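Local coordinates for MexT protein (Pseudomonas aeruginosa, PDB 6L33), which activates transcription of the genes for the MexEF-OprN efflux pump, probably as a DNA-binding LysR-type regulator, this chain being its regulatory domain, at residues R42-L47 with G61-D66; S80-L85 with T176-L181; D97-R102 with R126-V131; V107-D112 with P135-L140. All coordinates share one frame; numbering follows the deposited sequence. Where two conformers were deposited one is given.

Interaction 1 (R42-L47 with G61-D66); sequences RRANYL and GVSYTD. With SO4 (sulfate ion), chain E.
Y46 presses its CB to within 3.3 Å of Y64 O without a direct hydrogen bond between the two segments: Y46 N, 3.4 Å from Y64 O, is badly angled for one. Water 1 supplies the polar link instead, donating to Y46 O and accepting from D66 N at 2.6 Å. Y64 O is served from its own segment by S63 OG, 3.1 Å away and tilted 28° from the carbonyl plane. That hydroxyl, anti to its backbone N (chi1 -172°), also lies 3.5 Å from N45 CA, while A44 CB comes within 4.1 Å of S63 CB. The segments run off the ends of strands 38-43 and 60-62, which flank strand 9-14 in one sheet of the two-lobed periplasmic-binding-protein fold shared by LysR regulatory domains. Past the strand, N45 OD1 accepts from L47 N, an Asx turn that bends the chain. At the other end of 42-47, R42 faces a sulfate, probably from the crystallisation liquor, edge on: NE donates to O3 and NH2 to O1 (2.8 Å). R43 N adds a second bond to O3 at 2.9 Å, and R43 NH1 of the second subunit also grips the ion.

Interaction 2 (S80-L85 with T176-L181); sequences SKPKIL and TRAFEL
The pyrrolidine ring of P82 offers its CB and CG to T176 CG2, the nearer pair being CB to CG2 at 3.7 Å, while its CD lies 3.8 Å from A178 CB. P82 and T176 pass each other in opposite directions, an apolar contact made side by side. The flat ring here is that of F179, which points away from 80-85 and instead packs edge-to-face with Y46, its plane also standing steeply against that of F116. Across from P82, A178 CB rests on the backbone of 80-82, 3.6 Å from S80 O and 3.7 Å from P82 N. S80 then approaches F179 O with both side-chain atoms: CB and OG each lie 3.1 Å from that oxygen. OG, anti to the carbonyl carbon (chi1 -74°), makes a weak hydrogen bond there, and not a settled one, since its proton has another acceptor within reach. Both segments lie at the passages between the two sheets, one entering strand 82-86 and the other leading into strand 181-186, as in the paired hinge connections of the periplasmic-binding-protein fold. Methyl and ring contacts plus one unsettled polar pair imply cohesion through shape more than directional bonding.

Interaction 3 (D97-R102 with R126-V131); sequences DDYCAR and RKRKVV
D97 and R126 form the ionic part of the contact, a salt bridge of 2.6 Å from OD1 to NH2. OD1 is met nearly head-on along its C-O bond but sits 27° out of the guanidinium plane, and the N-H...O angle is 132°, so the bond is short yet bent. R126 reaches it through an arginine chain folded at chi2 and chi3. The same arginine meets a sulfur: C100 SG is 4.0 Å from R126 CB and 3.5 Å from K127 O. These residues join the last turn of helix 96-101 to the approach of strand 129-134, outermost within this chain in the second sheet; the helix leads directly into strand 103-107, its neighbour in that sheet. V131 carries backbone bonds to the second subunit, placing this strand at the dimer interface. The water-mediated part sits where the helix ends: water 2 donates to C100 O and R102 O, both 2.6 Å away, and accepts from K129 N at 2.9 Å. Inward, Y99 OH comes within 3.2 Å of R128 NH1, the ring and guanidinium planes only 12° apart. The hydroxyl is hydrogen-bonded to T152 OG1, and R128 forms a salt bridge through NE to D118.

Interaction 4 (V107-D112 with P135-L140); sequences VSFAGD and PQFNGL
V107 can be followed outward against F137 from its first side-chain atom, CB, which lies 3.9 Å from F137 CE1. CG1, anti to the backbone N (chi1 -176°), passes over one face of that ring, 4.0 Å from its centroid and 15° off the normal, a CH-pi contact; the same methyl also touches the backbone at Q136 O. CG2, on the same side of the ring plane, lies 3.7 Å from F137 CE1 and also comes to 4.1 Å from L140 CD2. Both methyls thus sit over one side of the phenylalanine, CG1 above the ring and CG2 displaced outward past CD1 and CE1. F109 adds a second aromatic: its CZ approaches F137 CE2 at 4.1 Å, the two side chains crossing at about a right angle, and its edge carries CD1 to within 3.4 Å of P135 O. Between the backbones, P135 CA directs its hydrogen at S108 O, 3.5 Å away with an angle of 155° at the hydrogen. F137 also opens a type II turn closed by L140 N to F137 O, with G139 at positive phi. D16, from the other lobe, accepts from F137 N and N138 N. Loops following the parallel strands 103-107 and 129-134 and facing the opposite lobe are the setting of the interdomain cleft in periplasmic-binding-protein folds, where LysR-family relatives bind their effectors.

From the N terminus, interaction 1 closes first, joining the ends of strands 38-43 and 60-62 around helix 49-55 in the first sheet. Interaction 2 opens later and closes a loop of 90 residues, the whole excursion through the second sheet and back; it touches interaction 1 where T65 N meets E180 O, a probable hydrogen bond. Interactions 3 and 4 both nest inside that loop and cross each other, their segments alternating along strands 103-107 and 129-134, with interaction 3 at their starts and interaction 4 at their ends. I84 packs on Y99 between interactions 2 and 3, while N45 and Y46 meet F109 between interactions 1 and 4, linking the two lobes.

Interaction 1 (R42-L47 with G61-D66)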
loop_
_atom_site.group_PDB
_atom_site.type_symbol
_atom_site.label_atom_id
_atom_site.label_comp_id
_atom_site.label_asym_id
_atom_site.label_seq_id
_atom_site.Cartn_x
_atom_site.Cartn_y
_atom_site.Cartn_z
ATOM N N ARG B 42 -0.066 -10.274 -3.007
ATOM C CA ARG B 42 1.110 -9.418 -2.998
ATOM C C ARG B 42 0.810 -8.125 -3.748
ATOM O O ARG B 42 0.010 -8.105 -4.686
ATOM C CB ARG B 42 2.310 -10.124 -3.635
ATOM C CG ARG B 42 2.595 -11.513 -3.081
ATOM C CD ARG B 42 2.958 -11.465 -1.602
ATOM N NE ARG B 42 3.980 -10.458 -1.327
ATOM C CZ ARG B 42 5.282 -10.635 -1.533
ATOM N NH1 ARG B 42 5.732 -11.786 -2.014
ATOM N NH2 ARG B 42 6.136 -9.658 -1.257
ATOM N N ARG B 43 1.458 -7.043 -3.319
ATOM C CA ARG B 43 1.314 -5.759 -3.997
ATOM C C ARG B 43 2.017 -5.799 -5.349
ATOM O O ARG B 43 3.153 -6.271 -5.455
ATOM C CB ARG B 43 1.891 -4.638 -3.131
ATOM C CG ARG B 43 2.047 -3.298 -3.846
ATOM C CD ARG B 43 0.700 -2.675 -4.191
ATOM N NE ARG B 43 -0.155 -2.519 -3.017
ATOM C CZ ARG B 43 -0.063 -1.514 -2.151
ATOM N NH1 ARG B 43 0.847 -0.567 -2.324
ATOM N NH2 ARG B 43 -0.885 -1.456 -1.110
ATOM N N ALA B 44 1.342 -5.302 -6.385
ATOM C CA ALA B 44 1.868 -5.333 -7.742
ATOM C C ALA B 44 1.732 -3.965 -8.397
ATOM O O ALA B 44 0.754 -3.248 -8.166
ATOM C CB ALA B 44 1.150 -6.385 -8.597
ATOM N N ASN B 45 2.728 -3.616 -9.207
ATOM C CA ASN B 45 2.690 -2.434 -10.058
ATOM C C ASN B 45 3.443 -2.771 -11.339
ATOM O O ASN B 45 4.047 -3.839 -11.457
ATOM C CB ASN B 45 3.277 -1.204 -9.349
ATOM C CG ASN B 45 4.720 -1.402 -8.916
ATOM O OD1 ASN B 45 5.633 -1.408 -9.742
ATOM N ND2 ASN B 45 4.933 -1.551 -7.614
ATOM N N TYR B 46 3.405 -1.855 -12.310
ATOM C CA TYR B 46 3.979 -2.199 -13.609
ATOM C C TYR B 46 5.495 -2.357 -13.569
ATOM O O TYR B 46 6.061 -2.922 -14.510
ATOM C CB TYR B 46 3.574 -1.171 -14.675
ATOM C CG TYR B 46 4.142 0.221 -14.503
ATOM C CD1 TYR B 46 5.434 0.525 -14.919
ATOM C CD2 TYR B 46 3.373 1.239 -13.958
ATOM C CE1 TYR B 46 5.950 1.798 -14.771
ATOM C CE2 TYR B 46 3.880 2.516 -13.809
ATOM C CZ TYR B 46 5.169 2.789 -14.216
ATOM O OH TYR B 46 5.675 4.058 -14.067
ATOM N N LEU B 47 6.164 -1.894 -12.512
ATOM C CA LEU B 47 7.598 -2.127 -12.374
ATOM C C LEU B 47 7.904 -3.467 -11.714
ATOM O O LEU B 47 8.809 -4.181 -12.157
ATOM C CB LEU B 47 8.252 -0.999 -11.569
ATOM C CG LEU B 47 8.392 0.367 -12.244
ATOM C CD1 LEU B 47 9.184 1.317 -11.356
ATOM C CD2 LEU B 47 9.043 0.236 -13.612
ATOM N N GLY B 61 -1.340 -11.979 -11.883
ATOM C CA GLY B 61 -1.491 -10.638 -11.356
ATOM C C GLY B 61 -2.524 -9.862 -12.140
ATOM O O GLY B 61 -2.701 -10.058 -13.343
ATOM N N VAL B 62 -3.221 -8.980 -11.430
ATOM C CA VAL B 62 -4.128 -8.011 -12.033
ATOM C C VAL B 62 -3.596 -6.636 -11.663
ATOM O O VAL B 62 -3.731 -6.194 -10.515
ATOM C CB VAL B 62 -5.577 -8.196 -11.567
ATOM C CG1 VAL B 62 -6.495 -7.240 -12.317
ATOM C CG2 VAL B 62 -6.014 -9.635 -11.777
ATOM N N SER B 63 -2.996 -5.961 -12.637
ATOM C CA SER B 63 -2.215 -4.764 -12.382
ATOM C C SER B 63 -2.175 -3.932 -13.653
ATOM O O SER B 63 -2.488 -4.418 -14.743
ATOM C CB SER B 63 -0.791 -5.122 -11.938
ATOM O OG SER B 63 -0.069 -3.978 -11.521
ATOM N N TYR B 64 -1.797 -2.667 -13.497
ATOM C CA TYR B 64 -1.289 -1.928 -14.640
ATOM C C TYR B 64 0.006 -2.583 -15.095
ATOM O O TYR B 64 0.852 -2.955 -14.277
ATOM C CB TYR B 64 -1.055 -0.462 -14.279
ATOM C CG TYR B 64 -2.290 0.219 -13.742
ATOM C CD1 TYR B 64 -3.297 0.647 -14.599
ATOM C CD2 TYR B 64 -2.457 0.415 -12.380
ATOM C CE1 TYR B 64 -4.433 1.264 -14.111
ATOM C CE2 TYR B 64 -3.586 1.029 -11.883
ATOM C CZ TYR B 64 -4.570 1.453 -12.752
ATOM O OH TYR B 64 -5.698 2.066 -12.255
ATOM N N THR B 65 0.147 -2.766 -16.402
ATOM C CA THR B 65 1.300 -3.467 -16.946
ATOM C C THR B 65 1.888 -2.676 -18.101
ATOM O O THR B 65 1.158 -2.057 -18.881
ATOM C CB THR B 65 0.932 -4.877 -17.425
ATOM O OG1 THR B 65 -0.080 -4.787 -18.435
ATOM C CG2 THR B 65 0.419 -5.725 -16.266
ATOM N N ASP B 66 3.219 -2.700 -18.200
ATOM C CA ASP B 66 3.912 -2.106 -19.327
ATOM C C ASP B 66 4.511 -3.248 -20.126
ATOM O O ASP B 66 3.858 -3.761 -21.056
ATOM C CB ASP B 66 4.937 -1.074 -18.836
ATOM C CG ASP B 66 5.627 -0.346 -19.974
ATOM O OD1 ASP B 66 5.232 -0.545 -21.141
ATOM O OD2 ASP B 66 6.566 0.429 -19.698
HETATM S S SO4 E . 3.893 -6.878 -0.095
HETATM O O1 SO4 E . 5.220 -7.433 0.156
HETATM O O2 SO4 E . 4.008 -5.494 -0.545
HETATM O O3 SO4 E . 3.228 -7.669 -1.123
HETATM O O4 SO4 E . 3.104 -6.919 1.132
HETATM O O HOH W 1 4.598 -4.350 -16.688
#

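Interaction 2 (S80-L85 with T176-L181)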
loop_
_atom_site.group_PDB
_atom_site.type_symbol
_atom_site.label_atom_id
_atom_site.label_comp_id
_atom_site.label_asym_id
_atom_site.label_seq_id
_atom_site.Cartn_x
_atom_site.Cartn_y
_atom_site.Cartn_z
ATOM N N SER B 80 -7.189 2.227 -20.094
ATOM C CA SER B 80 -7.067 3.345 -19.172
ATOM C C SER B 80 -6.896 4.656 -19.923
ATOM O O SER B 80 -6.304 4.705 -21.006
ATOM C CB SER B 80 -5.886 3.150 -18.213
ATOM O OG SER B 80 -6.179 2.171 -17.231
ATOM N N LYS B 81 -7.427 5.721 -19.334
ATOM C CA LYS B 81 -7.172 7.084 -19.765
ATOM C C LYS B 81 -6.747 7.905 -18.557
ATOM O O LYS B 81 -7.162 7.617 -17.431
ATOM C CB LYS B 81 -8.411 7.713 -20.425
ATOM C CG LYS B 81 -9.578 7.964 -19.485
ATOM C CD LYS B 81 -10.763 8.564 -20.228
ATOM C CE LYS B 81 -11.213 7.667 -21.369
ATOM N NZ LYS B 81 -11.556 6.298 -20.895
ATOM N N PRO B 82 -5.900 8.910 -18.752
ATOM C CA PRO B 82 -5.412 9.690 -17.612
ATOM C C PRO B 82 -6.465 10.645 -17.073
ATOM O O PRO B 82 -7.343 11.123 -17.796
ATOM C CB PRO B 82 -4.219 10.456 -18.195
ATOM C CG PRO B 82 -4.527 10.576 -19.646
ATOM C CD PRO B 82 -5.266 9.320 -20.019
ATOM N N LYS B 83 -6.364 10.912 -15.772
ATOM C CA LYS B 83 -7.255 11.836 -15.091
ATOM C C LYS B 83 -6.445 12.718 -14.154
ATOM O O LYS B 83 -5.474 12.260 -13.544
ATOM C CB LYS B 83 -8.339 11.096 -14.292
ATOM C CG LYS B 83 -9.393 10.407 -15.142
ATOM C CD LYS B 83 -10.250 11.418 -15.888
ATOM C CE LYS B 83 -11.344 10.727 -16.686
ATOM N NZ LYS B 83 -12.143 11.698 -17.481
ATOM N N ILE B 84 -6.843 13.982 -14.055
ATOM C CA ILE B 84 -6.293 14.908 -13.071
ATOM C C ILE B 84 -7.154 14.840 -11.823
ATOM O O ILE B 84 -8.385 14.795 -11.905
ATOM C CB ILE B 84 -6.242 16.346 -13.620
ATOM C CG1 ILE B 84 -5.376 16.421 -14.875
ATOM C CG2 ILE B 84 -5.725 17.308 -12.558
ATOM C CD1 ILE B 84 -4.093 15.653 -14.768
ATOM N N LEU B 85 -6.506 14.829 -10.663
ATOM C CA LEU B 85 -7.185 14.882 -9.378
ATOM C C LEU B 85 -6.771 16.161 -8.668
ATOM O O LEU B 85 -5.578 16.473 -8.595
ATOM C CB LEU B 85 -6.837 13.664 -8.519
ATOM C CG LEU B 85 -7.797 12.473 -8.533
ATOM C CD1 LEU B 85 -8.253 12.137 -9.940
ATOM C CD2 LEU B 85 -7.119 11.276 -7.898
ATOM N N THR B 176 -1.247 12.221 -22.267
ATOM C CA THR B 176 -0.160 11.492 -21.631
ATOM C C THR B 176 -0.510 10.010 -21.565
ATOM O O THR B 176 -1.634 9.597 -21.864
ATOM C CB THR B 176 0.154 12.058 -20.239
ATOM O OG1 THR B 176 1.421 11.556 -19.791
ATOM C CG2 THR B 176 -0.932 11.684 -19.240
ATOM N N ARG B 177 0.477 9.209 -21.172
ATOM C CA ARG B 177 0.338 7.760 -21.127
ATOM C C ARG B 177 -0.646 7.335 -20.041
ATOM O O ARG B 177 -0.817 8.016 -19.027
ATOM C CB ARG B 177 1.698 7.115 -20.856
ATOM C CG ARG B 177 2.177 6.125 -21.901
ATOM C CD ARG B 177 3.536 5.558 -21.507
ATOM N NE ARG B 177 4.274 5.032 -22.651
ATOM C CZ ARG B 177 5.176 5.722 -23.342
ATOM N NH1 ARG B 177 5.453 6.976 -23.008
ATOM N NH2 ARG B 177 5.799 5.160 -24.368
ATOM N N ALA B 178 -1.264 6.175 -20.248
ATOM C CA ALA B 178 -2.088 5.533 -19.230
ATOM C C ALA B 178 -2.044 4.039 -19.514
ATOM O O ALA B 178 -2.636 3.579 -20.498
ATOM C CB ALA B 178 -3.518 6.063 -19.239
ATOM N N PHE B 179 -1.332 3.293 -18.674
ATOM C CA PHE B 179 -1.142 1.869 -18.905
ATOM C C PHE B 179 -2.454 1.111 -18.745
ATOM O O PHE B 179 -3.295 1.445 -17.909
ATOM C CB PHE B 179 -0.102 1.297 -17.938
ATOM C CG PHE B 179 1.302 1.763 -18.206
ATOM C CD1 PHE B 179 1.787 1.846 -19.501
ATOM C CD2 PHE B 179 2.138 2.113 -17.159
ATOM C CE1 PHE B 179 3.082 2.275 -19.744
ATOM C CE2 PHE B 179 3.429 2.541 -17.397
ATOM C CZ PHE B 179 3.902 2.622 -18.690
ATOM N N GLU B 180 -2.611 0.073 -19.561
ATOM C CA GLU B 180 -3.750 -0.825 -19.455
ATOM C C GLU B 180 -3.754 -1.547 -18.111
ATOM O O GLU B 180 -2.704 -1.815 -17.522
ATOM C CB GLU B 180 -3.695 -1.858 -20.583
ATOM C CG GLU B 180 -2.329 -2.547 -20.663
ATOM C CD GLU B 180 -2.263 -3.657 -21.696
ATOM O OE1 GLU B 180 -1.980 -4.812 -21.312
ATOM O OE2 GLU B 180 -2.486 -3.373 -22.891
ATOM N N LEU B 181 -4.951 -1.861 -17.623
ATOM C CA LEU B 181 -5.092 -2.885 -16.598
ATOM C C LEU B 181 -5.079 -4.246 -17.283
ATOM O O LEU B 181 -5.823 -4.468 -18.244
ATOM C CB LEU B 181 -6.386 -2.702 -15.802
ATOM C CG LEU B 181 -6.373 -1.830 -14.543
ATOM C CD1 LEU B 181 -7.733 -1.872 -13.858
ATOM C CD2 LEU B 181 -5.270 -2.252 -13.579
#

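Interaction 3 (D97-R102 with R126-V131)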
loop_
_atom_site.group_PDB
_atom_site.type_symbol
_atom_site.label_atom_id
_atom_site.label_comp_id
_atom_site.label_asym_id
_atom_site.label_seq_id
_atom_site.Cartn_x
_atom_site.Cartn_y
_atom_site.Cartn_z
ATOM N N ASP B 97 -1.409 25.914 -18.592
ATOM C CA ASP B 97 -0.633 26.851 -17.784
ATOM C C ASP B 97 -0.874 26.625 -16.296
ATOM O O ASP B 97 0.073 26.587 -15.503
ATOM C CB ASP B 97 -0.977 28.294 -18.164
ATOM C CG ASP B 97 -0.264 28.756 -19.418
ATOM O OD1 ASP B 97 0.790 28.178 -19.757
ATOM O OD2 ASP B 97 -0.758 29.706 -20.061
ATOM N N ASP B 98 -2.145 26.497 -15.895
ATOM C CA ASP B 98 -2.454 26.180 -14.503
ATOM C C ASP B 98 -1.762 24.895 -14.070
ATOM O O ASP B 98 -1.195 24.820 -12.973
ATOM C CB ASP B 98 -3.964 26.031 -14.303
ATOM C CG ASP B 98 -4.739 27.285 -14.651
ATOM O OD1 ASP B 98 -4.146 28.385 -14.649
ATOM O OD2 ASP B 98 -5.955 27.165 -14.916
ATOM N N TYR B 99 -1.809 23.872 -14.923
ATOM C CA TYR B 99 -1.241 22.574 -14.581
ATOM C C TYR B 99 0.254 22.682 -14.315
ATOM O O TYR B 99 0.760 22.167 -13.311
ATOM C CB TYR B 99 -1.524 21.587 -15.714
ATOM C CG TYR B 99 -1.101 20.168 -15.435
ATOM C CD1 TYR B 99 -1.970 19.275 -14.824
ATOM C CD2 TYR B 99 0.162 19.716 -15.793
ATOM C CE1 TYR B 99 -1.590 17.972 -14.572
ATOM C CE2 TYR B 99 0.552 18.417 -15.541
ATOM C CZ TYR B 99 -0.328 17.549 -14.931
ATOM O OH TYR B 99 0.056 16.251 -14.686
ATOM N N CYS B 100 0.975 23.366 -15.204
ATOM C CA CYS B 100 2.423 23.471 -15.086
ATOM C C CYS B 100 2.853 24.347 -13.917
ATOM O O CYS B 100 3.998 24.236 -13.466
ATOM C CB CYS B 100 3.001 24.023 -16.389
ATOM S SG CYS B 100 3.140 22.782 -17.695
ATOM N N ALA B 101 1.969 25.216 -13.420
ATOM C CA ALA B 101 2.320 26.126 -12.339
ATOM C C ALA B 101 2.017 25.565 -10.957
ATOM O O ALA B 101 2.605 26.027 -9.973
ATOM C CB ALA B 101 1.583 27.459 -12.509
ATOM N N ARG B 102 1.133 24.599 -10.855
ATOM C CA ARG B 102 0.785 24.092 -9.539
ATOM C C ARG B 102 1.723 22.960 -9.137
ATOM O O ARG B 102 2.413 22.386 -9.982
ATOM C CB ARG B 102 -0.672 23.637 -9.536
ATOM C CG ARG B 102 -1.621 24.827 -9.472
ATOM C CD ARG B 102 -3.075 24.443 -9.607
ATOM N NE ARG B 102 -3.524 23.599 -8.508
ATOM C CZ ARG B 102 -4.793 23.484 -8.133
ATOM N NH1 ARG B 102 -5.116 22.689 -7.124
ATOM N NH2 ARG B 102 -5.738 24.171 -8.763
ATOM N N ARG B 126 8.053 22.294 -21.757
ATOM C CA ARG B 126 7.357 22.628 -20.524
ATOM C C ARG B 126 7.809 21.706 -19.398
ATOM O O ARG B 126 8.367 20.629 -19.629
ATOM C CB ARG B 126 5.837 22.525 -20.700
ATOM C CG ARG B 126 5.271 23.382 -21.823
ATOM C CD ARG B 126 5.438 24.865 -21.530
ATOM N NE ARG B 126 4.494 25.344 -20.525
ATOM C CZ ARG B 126 3.275 25.800 -20.800
ATOM N NH1 ARG B 126 2.844 25.840 -22.053
ATOM N NH2 ARG B 126 2.486 26.217 -19.820
ATOM N N LYS B 127 7.551 22.138 -18.166
ATOM C CA LYS B 127 7.925 21.353 -17.000
ATOM C C LYS B 127 6.968 21.654 -15.857
ATOM O O LYS B 127 6.142 22.568 -15.925
ATOM C CB LYS B 127 9.377 21.624 -16.585
ATOM C CG LYS B 127 9.710 23.096 -16.399
ATOM C CD LYS B 127 11.203 23.291 -16.165
ATOM C CE LYS B 127 11.547 24.758 -15.954
ATOM N NZ LYS B 127 10.925 25.307 -14.717
ATOM N N ARG B 128 7.094 20.860 -14.797
ATOM C CA ARG B 128 6.268 20.986 -13.607
ATOM C C ARG B 128 7.125 20.659 -12.394
ATOM O O ARG B 128 8.200 20.064 -12.513
ATOM C CB ARG B 128 5.050 20.055 -13.668
ATOM C CG ARG B 128 5.433 18.583 -13.640
ATOM C CD ARG B 128 4.231 17.655 -13.600
ATOM N NE ARG B 128 4.648 16.263 -13.438
ATOM C CZ ARG B 128 3.832 15.267 -13.108
ATOM N NH1 ARG B 128 2.542 15.498 -12.904
ATOM N NH2 ARG B 128 4.308 14.035 -12.982
ATOM N N LYS B 129 6.642 21.050 -11.218
ATOM C CA LYS B 129 7.340 20.793 -9.965
ATOM C C LYS B 129 6.591 19.717 -9.192
ATOM O O LYS B 129 5.427 19.906 -8.822
ATOM C CB LYS B 129 7.475 22.069 -9.132
ATOM C CG LYS B 129 8.296 21.895 -7.855
ATOM C CD LYS B 129 9.619 21.183 -8.126
ATOM C CE LYS B 129 10.801 21.947 -7.552
ATOM N NZ LYS B 129 11.756 21.042 -6.852
ATOM N N VAL B 130 7.254 18.592 -8.958
ATOM C CA VAL B 130 6.716 17.532 -8.116
ATOM C C VAL B 130 7.209 17.760 -6.696
ATOM O O VAL B 130 8.413 17.925 -6.468
ATOM C CB VAL B 130 7.139 16.147 -8.635
ATOM C CG1 VAL B 130 6.666 15.048 -7.683
ATOM C CG2 VAL B 130 6.600 15.922 -10.040
ATOM N N VAL B 131 6.281 17.796 -5.741
ATOM C CA VAL B 131 6.620 17.999 -4.335
ATOM C C VAL B 131 6.441 16.743 -3.505
ATOM O O VAL B 131 6.877 16.721 -2.341
ATOM C CB VAL B 131 5.803 19.150 -3.713
ATOM C CG1 VAL B 131 6.084 20.460 -4.431
ATOM C CG2 VAL B 131 4.314 18.813 -3.738
HETATM O O HOH W 2 4.636 23.171 -11.172
#

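Interaction 4 (V107-D112 with P135-L140)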
loop_
_atom_site.group_PDB
_atom_site.type_symbol
_atom_site.label_atom_id
_atom_site.label_comp_id
_atom_site.label_asym_id
_atom_site.label_seq_id
_atom_site.Cartn_x
_atom_site.Cartn_y
_atom_site.Cartn_z
ATOM N N VAL B 107 2.535 9.338 -8.268
ATOM C CA VAL B 107 2.519 7.942 -7.842
ATOM C C VAL B 107 3.725 7.277 -8.498
ATOM O O VAL B 107 3.681 6.889 -9.667
ATOM C CB VAL B 107 1.211 7.236 -8.203
ATOM C CG1 VAL B 107 1.210 5.815 -7.638
ATOM C CG2 VAL B 107 0.023 8.021 -7.672
ATOM N N SER B 108 4.818 7.173 -7.749
ATOM C CA SER B 108 6.072 6.614 -8.235
ATOM C C SER B 108 6.379 5.372 -7.418
ATOM O O SER B 108 6.475 5.443 -6.188
ATOM C CB SER B 108 7.205 7.636 -8.126
ATOM O OG SER B 108 8.467 7.028 -8.337
ATOM N N PHE B 109 6.530 4.240 -8.096
ATOM C CA PHE B 109 6.690 2.960 -7.426
ATOM C C PHE B 109 8.135 2.655 -7.055
ATOM O O PHE B 109 8.388 1.647 -6.385
ATOM C CB PHE B 109 6.113 1.848 -8.306
ATOM C CG PHE B 109 4.677 2.081 -8.689
ATOM C CD1 PHE B 109 3.676 2.019 -7.734
ATOM C CD2 PHE B 109 4.333 2.395 -9.993
ATOM C CE1 PHE B 109 2.356 2.243 -8.075
ATOM C CE2 PHE B 109 3.014 2.619 -10.343
ATOM C CZ PHE B 109 2.024 2.544 -9.383
ATOM N N ALA B 110 9.085 3.509 -7.452
ATOM C CA ALA B 110 10.486 3.271 -7.128
ATOM C C ALA B 110 11.213 4.540 -6.694
ATOM O O ALA B 110 12.445 4.584 -6.753
ATOM C CB ALA B 110 11.221 2.642 -8.317
ATOM N N GLY B 111 10.491 5.574 -6.267
ATOM C CA GLY B 111 11.125 6.749 -5.703
ATOM C C GLY B 111 11.602 7.789 -6.690
ATOM O O GLY B 111 12.318 8.712 -6.288
ATOM N N ASP B 112 11.240 7.676 -7.964
ATOM C CA ASP B 112 11.600 8.712 -8.923
ATOM C C ASP B 112 10.740 9.951 -8.708
ATOM O O ASP B 112 9.555 9.855 -8.378
ATOM C CB ASP B 112 11.434 8.199 -10.351
ATOM C CG ASP B 112 12.312 8.941 -11.341
ATOM O OD1 ASP B 112 13.001 9.897 -10.926
ATOM O OD2 ASP B 112 12.315 8.568 -12.533
ATOM N N PRO B 135 4.096 5.783 -3.046
ATOM C CA PRO B 135 4.211 4.482 -3.722
ATOM C C PRO B 135 2.893 3.786 -4.034
ATOM O O PRO B 135 2.924 2.634 -4.480
ATOM C CB PRO B 135 5.016 3.663 -2.703
ATOM C CG PRO B 135 4.582 4.209 -1.377
ATOM C CD PRO B 135 4.258 5.668 -1.584
ATOM N N GLN B 136 1.748 4.432 -3.826
ATOM C CA GLN B 136 0.464 3.782 -4.050
ATOM C C GLN B 136 -0.592 4.832 -4.360
ATOM O O GLN B 136 -0.371 6.036 -4.204
ATOM C CB GLN B 136 0.036 2.954 -2.838
ATOM C CG GLN B 136 -0.368 3.798 -1.646
ATOM C CD GLN B 136 -0.412 3.002 -0.362
ATOM O OE1 GLN B 136 0.211 1.947 -0.253
ATOM N NE2 GLN B 136 -1.149 3.504 0.621
ATOM N N PHE B 137 -1.760 4.350 -4.782
ATOM C CA PHE B 137 -2.883 5.208 -5.133
ATOM C C PHE B 137 -3.768 5.528 -3.932
ATOM O O PHE B 137 -4.115 6.692 -3.715
ATOM C CB PHE B 137 -3.715 4.553 -6.240
ATOM C CG PHE B 137 -3.037 4.545 -7.575
ATOM C CD1 PHE B 137 -2.834 5.727 -8.267
ATOM C CD2 PHE B 137 -2.590 3.359 -8.136
ATOM C CE1 PHE B 137 -2.203 5.730 -9.498
ATOM C CE2 PHE B 137 -1.958 3.355 -9.369
ATOM C CZ PHE B 137 -1.765 4.543 -10.050
ATOM N N ASN B 138 -4.139 4.518 -3.147
ATOM C CA ASN B 138 -5.083 4.741 -2.060
ATOM C C ASN B 138 -4.482 5.648 -0.991
ATOM O O ASN B 138 -3.274 5.636 -0.737
ATOM C CB ASN B 138 -5.525 3.412 -1.441
ATOM C CG ASN B 138 -4.361 2.558 -0.974
ATOM O OD1 ASN B 138 -3.652 2.911 -0.032
ATOM N ND2 ASN B 138 -4.170 1.415 -1.622
ATOM N N GLY B 139 -5.348 6.449 -0.367
ATOM C CA GLY B 139 -4.926 7.445 0.594
ATOM C C GLY B 139 -4.480 8.760 -0.005
ATOM O O GLY B 139 -4.229 9.710 0.747
ATOM N N LEU B 140 -4.382 8.850 -1.333
ATOM C CA LEU B 140 -3.896 10.066 -1.976
ATOM C C LEU B 140 -4.792 11.265 -1.688
ATOM O O LEU B 140 -4.303 12.397 -1.603
ATOM C CB LEU B 140 -3.780 9.836 -3.482
ATOM C CG LEU B 140 -2.881 10.766 -4.294
ATOM C CD1 LEU B 140 -1.500 10.845 -3.675
ATOM C CD2 LEU B 140 -2.801 10.271 -5.733
#